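Long-range contacts in glucose dehydrogenase (Serratia sp. FS14, PDB 7CDY), which belongs to the glucose/sorbosone dehydrogenase family, folds as a beta-propeller and carries a bound calcium ion: residues A[294-299]-A[308-313]; A[266-271]-A[288-293]. All blocks are in the same frame, centred on the assembly; numbering follows the deposited sequence. Where two conformers were deposited one is given.

Contact 1 (A[294-299]-A[308-313])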
ATOM      1  N   ALA A 294       4.788   5.210 -15.238  1.00 11.14           N
ATOM      2  CA  ALA A 294       3.574   5.005 -16.016  1.00 12.60           C
ATOM      3  C   ALA A 294       2.447   4.527 -15.112  1.00 10.83           C
ATOM      4  O   ALA A 294       2.637   4.263 -13.921  1.00 11.17           O
ATOM      5  CB  ALA A 294       3.809   4.016 -17.165  1.00 12.87           C
ATOM      6  N   LEU A 295       1.265   4.427 -15.706  1.00 10.44           N
ATOM      7  CA  LEU A 295       0.089   3.874 -15.058  1.00  9.47           C
ATOM      8  C   LEU A 295      -0.328   2.621 -15.813  1.00 12.56           C
ATOM      9  O   LEU A 295      -0.466   2.653 -17.040  1.00 12.40           O
ATOM     10  CB  LEU A 295      -1.036   4.904 -15.080  1.00 11.28           C
ATOM     11  CG  LEU A 295      -2.367   4.491 -14.451  1.00 10.77           C
ATOM     12  CD1 LEU A 295      -2.216   4.272 -12.942  1.00 11.82           C
ATOM     13  CD2 LEU A 295      -3.415   5.560 -14.734  1.00 14.81           C
ATOM     14  N   ILE A 296      -0.495   1.523 -15.091  1.00 10.95           N
ATOM     15  CA  ILE A 296      -0.868   0.237 -15.664  1.00  9.80           C
ATOM     16  C   ILE A 296      -2.364   0.049 -15.486  1.00 11.35           C
ATOM     17  O   ILE A 296      -2.899   0.288 -14.396  1.00 11.01           O
ATOM     18  CB  ILE A 296      -0.095  -0.896 -14.970  1.00 10.26           C
ATOM     19  CG1 ILE A 296       1.403  -0.742 -15.217  1.00 12.06           C
ATOM     20  CG2 ILE A 296      -0.604  -2.250 -15.424  1.00 12.67           C
ATOM     21  CD1 ILE A 296       2.261  -1.585 -14.284  1.00 13.84           C
ATOM     22  N   ARG A 297      -3.051  -0.386 -16.543  1.00 10.57           N
ATOM     23  CA  ARG A 297      -4.461  -0.743 -16.449  1.00 11.46           C
ATOM     24  C   ARG A 297      -4.631  -2.210 -16.814  1.00 10.28           C
ATOM     25  O   ARG A 297      -4.324  -2.613 -17.943  1.00 13.19           O
ATOM     26  CB  ARG A 297      -5.322   0.119 -17.372  1.00 14.35           C
ATOM     27  CG  ARG A 297      -6.804  -0.206 -17.243  1.00 14.78           C
ATOM     28  CD  ARG A 297      -7.663   0.721 -18.070  1.00 25.61           C
ATOM     29  NE  ARG A 297      -7.623   0.380 -19.482  1.00 21.93           N
ATOM     30  CZ  ARG A 297      -8.553  -0.342 -20.099  1.00 31.29           C
ATOM     31  NH1 ARG A 297      -9.591  -0.810 -19.423  1.00 32.16           N
ATOM     32  NH2 ARG A 297      -8.439  -0.602 -21.394  1.00 30.77           N
ATOM     33  N   LEU A 298      -5.120  -3.011 -15.868  1.00 11.17           N
ATOM     34  CA  LEU A 298      -5.406  -4.421 -16.104  1.00 10.85           C
ATOM     35  C   LEU A 298      -6.909  -4.598 -16.271  1.00 12.54           C
ATOM     36  O   LEU A 298      -7.682  -4.218 -15.384  1.00 12.54           O
ATOM     37  CB  LEU A 298      -4.915  -5.277 -14.937  1.00 11.28           C
ATOM     38  CG  LEU A 298      -3.431  -5.164 -14.595  1.00 10.23           C
ATOM     39  CD1 LEU A 298      -3.074  -6.094 -13.453  1.00 12.26           C
ATOM     40  CD2 LEU A 298      -2.606  -5.491 -15.832  1.00 12.56           C
ATOM     41  N   THR A 299      -7.327  -5.180 -17.394  1.00 11.63           N
ATOM     42  CA  THR A 299      -8.731  -5.515 -17.586  1.00 12.85           C
ATOM     43  C   THR A 299      -9.011  -6.849 -16.907  1.00 14.71           C
ATOM     44  O   THR A 299      -8.262  -7.810 -17.090  1.00 13.63           O
ATOM     45  CB  THR A 299      -9.026  -5.615 -19.083  1.00 15.42           C
ATOM     46  OG1 THR A 299      -8.769  -4.351 -19.706  1.00 18.69           O
ATOM     47  CG2 THR A 299     -10.481  -6.003 -19.321  1.00 17.23           C
ATOM     48  N   GLU A 308      -3.398  -6.054 -20.459  1.00 14.17           N
ATOM     49  CA  GLU A 308      -2.572  -5.064 -19.774  1.00 14.63           C
ATOM     50  C   GLU A 308      -2.337  -3.887 -20.713  1.00 12.62           C
ATOM     51  O   GLU A 308      -1.785  -4.063 -21.809  1.00 13.26           O
ATOM     52  CB  GLU A 308      -1.232  -5.661 -19.325  1.00 13.46           C
ATOM     53  CG  GLU A 308      -0.285  -4.606 -18.767  1.00 11.62           C
ATOM     54  CD  GLU A 308       1.038  -5.171 -18.278  1.00 15.22           C
ATOM     55  OE1 GLU A 308       1.894  -4.361 -17.860  1.00 16.70           O
ATOM     56  OE2 GLU A 308       1.237  -6.400 -18.330  1.00 20.05           O
ATOM     57  N   GLU A 309      -2.725  -2.692 -20.277  1.00 12.93           N
ATOM     58  CA  GLU A 309      -2.532  -1.450 -21.010  1.00 13.19           C
ATOM     59  C   GLU A 309      -1.594  -0.550 -20.220  1.00 12.12           C
ATOM     60  O   GLU A 309      -1.516  -0.643 -18.988  1.00 13.26           O
ATOM     61  CB  GLU A 309      -3.876  -0.702 -21.235  1.00 17.19           C
ATOM     62  CG  GLU A 309      -3.754   0.675 -21.931  1.00 22.09           C
ATOM     63  CD  GLU A 309      -5.068   1.452 -22.059  1.00 28.78           C
ATOM     64  OE1 GLU A 309      -6.074   1.073 -21.428  1.00 33.55           O
ATOM     65  OE2 GLU A 309      -5.090   2.460 -22.801  1.00 29.67           O
ATOM     66  N   ARG A 310      -0.884   0.325 -20.927  1.00 12.47           N
ATOM     67  CA  ARG A 310       0.021   1.299 -20.330  1.00 13.25           C
ATOM     68  C   ARG A 310      -0.452   2.701 -20.686  1.00 11.61           C
ATOM     69  O   ARG A 310      -0.731   2.990 -21.857  1.00 14.32           O
ATOM     70  CB  ARG A 310       1.456   1.098 -20.843  1.00 13.86           C
ATOM     71  CG  ARG A 310       2.084  -0.251 -20.511  1.00 13.50           C
ATOM     72  CD  ARG A 310       2.038  -0.535 -19.011  1.00 13.87           C
ATOM     73  NE  ARG A 310       2.777  -1.735 -18.629  1.00 16.05           N
ATOM     74  CZ  ARG A 310       4.082  -1.754 -18.390  1.00 16.12           C
ATOM     75  NH1 ARG A 310       4.793  -0.640 -18.516  1.00 18.61           N
ATOM     76  NH2 ARG A 310       4.670  -2.889 -18.025  1.00 17.22           N
ATOM     77  N   LEU A 311      -0.507   3.579 -19.683  1.00 11.64           N
ATOM     78  CA  LEU A 311      -0.918   4.967 -19.830  1.00 10.79           C
ATOM     79  C   LEU A 311       0.151   5.863 -19.222  1.00 12.38           C
ATOM     80  O   LEU A 311       0.908   5.443 -18.346  1.00 11.60           O
ATOM     81  CB  LEU A 311      -2.267   5.245 -19.120  1.00 15.57           C
ATOM     82  CG  LEU A 311      -3.489   4.419 -19.531  1.00 18.75           C
ATOM     83  CD1 LEU A 311      -3.496   3.051 -18.856  1.00 23.56           C
ATOM     84  CD2 LEU A 311      -4.760   5.171 -19.166  1.00 28.74           C
ATOM     85  N   LEU A 312       0.195   7.110 -19.673  1.00 11.22           N
ATOM     86  CA  LEU A 312       1.066   8.181 -19.106  1.00 12.48           C
ATOM     87  C   LEU A 312       2.557   7.906 -19.302  1.00 12.12           C
ATOM     88  O   LEU A 312       3.333   8.563 -18.715  1.00 12.73           O
ATOM     89  CB  LEU A 312       0.781   8.386 -17.612  1.00 12.65           C
ATOM     90  CG  LEU A 312      -0.674   8.519 -17.176  1.00 15.17           C
ATOM     91  CD1 LEU A 312      -0.767   8.858 -15.698  1.00 17.12           C
ATOM     92  CD2 LEU A 312      -1.418   9.550 -17.992  1.00 18.76           C
ATOM     93  N   GLY A 313       2.907   7.054 -20.258  1.00 13.25           N
ATOM     94  CA  GLY A 313       4.323   6.709 -20.515  1.00 14.18           C
ATOM     95  C   GLY A 313       5.178   7.840 -21.081  1.00 12.44           C
ATOM     96  O   GLY A 313       6.348   7.673 -21.089  1.00 15.36           O
TER
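Arg297 and Glu309 face each other as an antiparallel hydrogen-bonded pair and join their charged ends on one face of the sheet. The Arg297 chain bends at chi3 (77°), which turns NE toward the neighbouring strand. NE gives a hydrogen bond of 2.6 Å to Glu309 OE1, and NH2 adds a second to the same oxygen. Arg297 thus grips side-on, through NE and NH2, and OE1 lies close to the guanidinium plane, although the carboxylate is turned 80° from it. Arg297 NH1 goes on to Ser284 OG.

Farther along this face the contact becomes apolar. Leu311 CD1 lies 3.8 Å from Arg297 CB and covers the aliphatic root of that side chain. Leu295 CB stands 4.2 Å from Leu311 CB and 4.0 Å from Leu312 CD1, so its root touches both leucines. Four backbone bonds underlie the packing, two in each of the pairs Leu295-Leu311 and Arg297-Glu309.

The other face carries Ile296, Leu298, Glu308 and Arg310. There Arg310 lies beside Ile296, its NE 3.8 Å from Ile296 CG1; its guanidinium grips Glu308 OE1, while its NH1 bonds to Gln292 OE1. Trp261 NE1 also reaches Glu308 OE1. Alternating faces and paired rungs of this kind mark a regular antiparallel beta hairpin, here the last two strands of a four-stranded propeller blade.

Contact 2 (A[266-271]-A[288-293])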
ATOM      1  N   GLY A 266       7.943  -1.644 -11.124  1.00  9.27           N
ATOM      2  CA  GLY A 266       7.983  -0.964  -9.846  1.00 10.37           C
ATOM      3  C   GLY A 266       6.584  -0.655  -9.350  1.00  9.34           C
ATOM      4  O   GLY A 266       6.241   0.513  -9.158  1.00  8.60           O
ATOM      5  N   LEU A 267       5.771  -1.690  -9.120  1.00  9.18           N
ATOM      6  CA  LEU A 267       4.356  -1.494  -8.816  1.00  8.71           C
ATOM      7  C   LEU A 267       4.163  -0.718  -7.521  1.00  9.04           C
ATOM      8  O   LEU A 267       4.762  -1.042  -6.492  1.00  9.22           O
ATOM      9  CB  LEU A 267       3.662  -2.846  -8.676  1.00  9.15           C
ATOM     10  CG  LEU A 267       3.861  -3.881  -9.781  1.00  8.26           C
ATOM     11  CD1 LEU A 267       3.092  -5.141  -9.424  1.00 10.29           C
ATOM     12  CD2 LEU A 267       3.448  -3.351 -11.156  1.00 10.02           C
ATOM     13  N   SER A 268       3.287   0.282  -7.566  1.00  8.97           N
ATOM     14  CA  SER A 268       3.015   1.109  -6.397  1.00  9.31           C
ATOM     15  C   SER A 268       1.632   1.713  -6.531  1.00  8.78           C
ATOM     16  O   SER A 268       1.337   2.378  -7.529  1.00  9.49           O
ATOM     17  CB  SER A 268       4.057   2.222  -6.298  1.00  9.05           C
ATOM     18  OG  SER A 268       3.944   2.916  -5.072  1.00  9.96           O
ATOM     19  N   GLY A 269       0.788   1.495  -5.524  1.00  9.12           N
ATOM     20  CA  GLY A 269      -0.570   2.006  -5.601  1.00  9.82           C
ATOM     21  C   GLY A 269      -1.475   1.081  -6.389  1.00  9.24           C
ATOM     22  O   GLY A 269      -1.039   0.425  -7.344  1.00  9.39           O
ATOM     23  N   MET A 270      -2.739   0.981  -5.989  0.64 10.35           N
ATOM     24  CA  MET A 270      -3.668   0.155  -6.745  0.64 11.67           C
ATOM     25  C   MET A 270      -5.093   0.565  -6.415  0.64  9.36           C
ATOM     26  O   MET A 270      -5.419   0.830  -5.256  0.64  9.99           O
ATOM     27  CB  MET A 270      -3.454  -1.357  -6.530  0.64 17.83           C
ATOM     28  CG  MET A 270      -4.049  -1.924  -5.253  0.64 16.33           C
ATOM     29  SD  MET A 270      -3.727  -3.692  -4.963  0.64 11.23           S
ATOM     30  CE  MET A 270      -4.623  -4.476  -6.298  0.64 20.18           C
ATOM     31  N   ALA A 271      -5.926   0.607  -7.447  1.00  9.80           N
ATOM     32  CA  ALA A 271      -7.330   0.980  -7.312  1.00 11.42           C
ATOM     33  C   ALA A 271      -8.157   0.265  -8.368  1.00  9.20           C
ATOM     34  O   ALA A 271      -7.791   0.264  -9.546  1.00 11.12           O
ATOM     35  CB  ALA A 271      -7.520   2.493  -7.465  1.00 12.60           C
ATOM     36  N   GLY A 288       0.183   1.885 -10.201  1.00  8.71           N
ATOM     37  CA  GLY A 288       1.257   2.786 -10.577  1.00  9.74           C
ATOM     38  C   GLY A 288       2.551   2.041 -10.855  1.00  8.21           C
ATOM     39  O   GLY A 288       2.810   0.968 -10.307  1.00  9.30           O
ATOM     40  N   ALA A 289       3.375   2.622 -11.730  1.00 10.03           N
ATOM     41  CA  ALA A 289       4.723   2.128 -12.001  1.00 10.38           C
ATOM     42  C   ALA A 289       5.721   3.219 -11.635  1.00 10.17           C
ATOM     43  O   ALA A 289       5.694   4.316 -12.215  1.00 12.03           O
ATOM     44  CB  ALA A 289       4.885   1.703 -13.464  1.00 11.26           C
ATOM     45  N   LEU A 290       6.572   2.933 -10.644  1.00  9.29           N
ATOM     46  CA  LEU A 290       7.629   3.866 -10.262  1.00 10.27           C
ATOM     47  C   LEU A 290       8.775   3.854 -11.270  1.00 11.19           C
ATOM     48  O   LEU A 290       9.078   4.876 -11.895  1.00 13.73           O
ATOM     49  CB  LEU A 290       8.145   3.537  -8.856  1.00 11.49           C
ATOM     50  CG  LEU A 290       7.152   3.731  -7.712  1.00 10.09           C
ATOM     51  CD1 LEU A 290       7.651   3.006  -6.454  1.00 11.24           C
ATOM     52  CD2 LEU A 290       6.938   5.198  -7.412  1.00  9.83           C
ATOM     53  N   ALA A 291       9.413   2.699 -11.456  1.00 11.37           N
ATOM     54  CA  ALA A 291      10.598   2.638 -12.306  1.00 13.04           C
ATOM     55  C   ALA A 291      10.252   2.912 -13.762  1.00 13.03           C
ATOM     56  O   ALA A 291      11.013   3.595 -14.464  1.00 14.95           O
ATOM     57  CB  ALA A 291      11.279   1.278 -12.156  1.00 13.53           C
ATOM     58  N   GLN A 292       9.114   2.408 -14.240  1.00 10.76           N
ATOM     59  CA  GLN A 292       8.720   2.622 -15.628  1.00 12.34           C
ATOM     60  C   GLN A 292       7.901   3.892 -15.835  1.00 12.39           C
ATOM     61  O   GLN A 292       7.537   4.195 -16.976  1.00 13.06           O
ATOM     62  CB  GLN A 292       8.017   1.384 -16.206  1.00 13.07           C
ATOM     63  CG  GLN A 292       9.001   0.274 -16.552  1.00 12.43           C
ATOM     64  CD  GLN A 292       8.331  -1.013 -16.980  1.00 11.80           C
ATOM     65  OE1 GLN A 292       7.135  -1.040 -17.265  1.00 17.94           O
ATOM     66  NE2 GLN A 292       9.101  -2.100 -17.013  1.00 12.61           N
ATOM     67  N   LYS A 293       7.618   4.644 -14.774  1.00 11.73           N
ATOM     68  CA  LYS A 293       7.046   5.993 -14.869  1.00 10.70           C
ATOM     69  C   LYS A 293       5.756   5.999 -15.691  1.00 11.87           C
ATOM     70  O   LYS A 293       5.629   6.681 -16.711  1.00 12.72           O
ATOM     71  CB  LYS A 293       8.069   7.000 -15.414  1.00 11.23           C
ATOM     72  CG  LYS A 293       9.323   7.100 -14.579  1.00 13.09           C
ATOM     73  CD  LYS A 293      10.341   8.056 -15.187  1.00 13.18           C
ATOM     74  CE  LYS A 293      11.602   8.114 -14.342  1.00 24.34           C
ATOM     75  NZ  LYS A 293      12.580   9.095 -14.886  1.00 29.52           N
TER
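Gly266 and Leu290 meet through a nearly straight backbone bond, Leu290 N to Gly266 O at 2.9 Å, at the Gly266 end of the series of backbone bonds. Ser268 N gives a second bond of the same length to Gly288 O, but it approaches from well above the carbonyl plane, 42° out of it. The return from Gly288 N is divided and weak: it points to Ser268 O at 3.0 Å with a strongly bent geometry and to Gly269 O at 3.4 Å. A CA-H...O contact from Leu267 CA supplements these, so that Gly288 O is approached by two successive residues of the first strand. Three glycines bring the backbones together with no side chain between them, and Gly266 and Gly269 both have positive phi (84° and 83°), a conformation that here calls for glycine, since a CB would press on the preceding carbonyl oxygen.

Apolar contact is confined to one spot. With CG anti to its carbonyl carbon, Leu290 lays its branch against Ser268: CG and CD1 are both 3.7 Å from Ser268 CB. Leu290 CB also lies 3.6 Å from Gly266 O, beside the bond that its own nitrogen makes. Ser268 OG turns to another partner, donating to Arg320 O.

Around this core, Asp216 OD2 accepts from the backbone nitrogens of Gly266 and Leu267, and His208 NE2 bonds to Gly269 O. On its two flanks the pair meets other sheets: Gly269 shares a backbone bond with Gln194 of strand 192-198, while Ala289 shares one with Ile319 of strand 319-324. Strands 267-273 and 284-289 thus form the inner part of one blade, held between the sheets on either side.

In the fold
Following the chain from the N terminus, contact 2 comes first: strand 267-273 runs out, a connection of some ten residues turns it back, and strand 284-289 returns beside it. Contact 1 opens only after that loop has closed, and it shuts the much shorter turn between strands 294-301 and 304-311. The two hairpins therefore stand in series, neither nesting nor crossing. Strands 284-289 and 294-301 are neighbours, joined by backbone bonds, among them a probable one from Ala289 N to Ala294 O at 2.8 Å, so that both hairpins belong to one four-stranded blade. Packing of Ile296 CD1 on Leu267 CD2 links them through the side chains. Contact 2 sits nearer the chain's centre, contact 1 farther out.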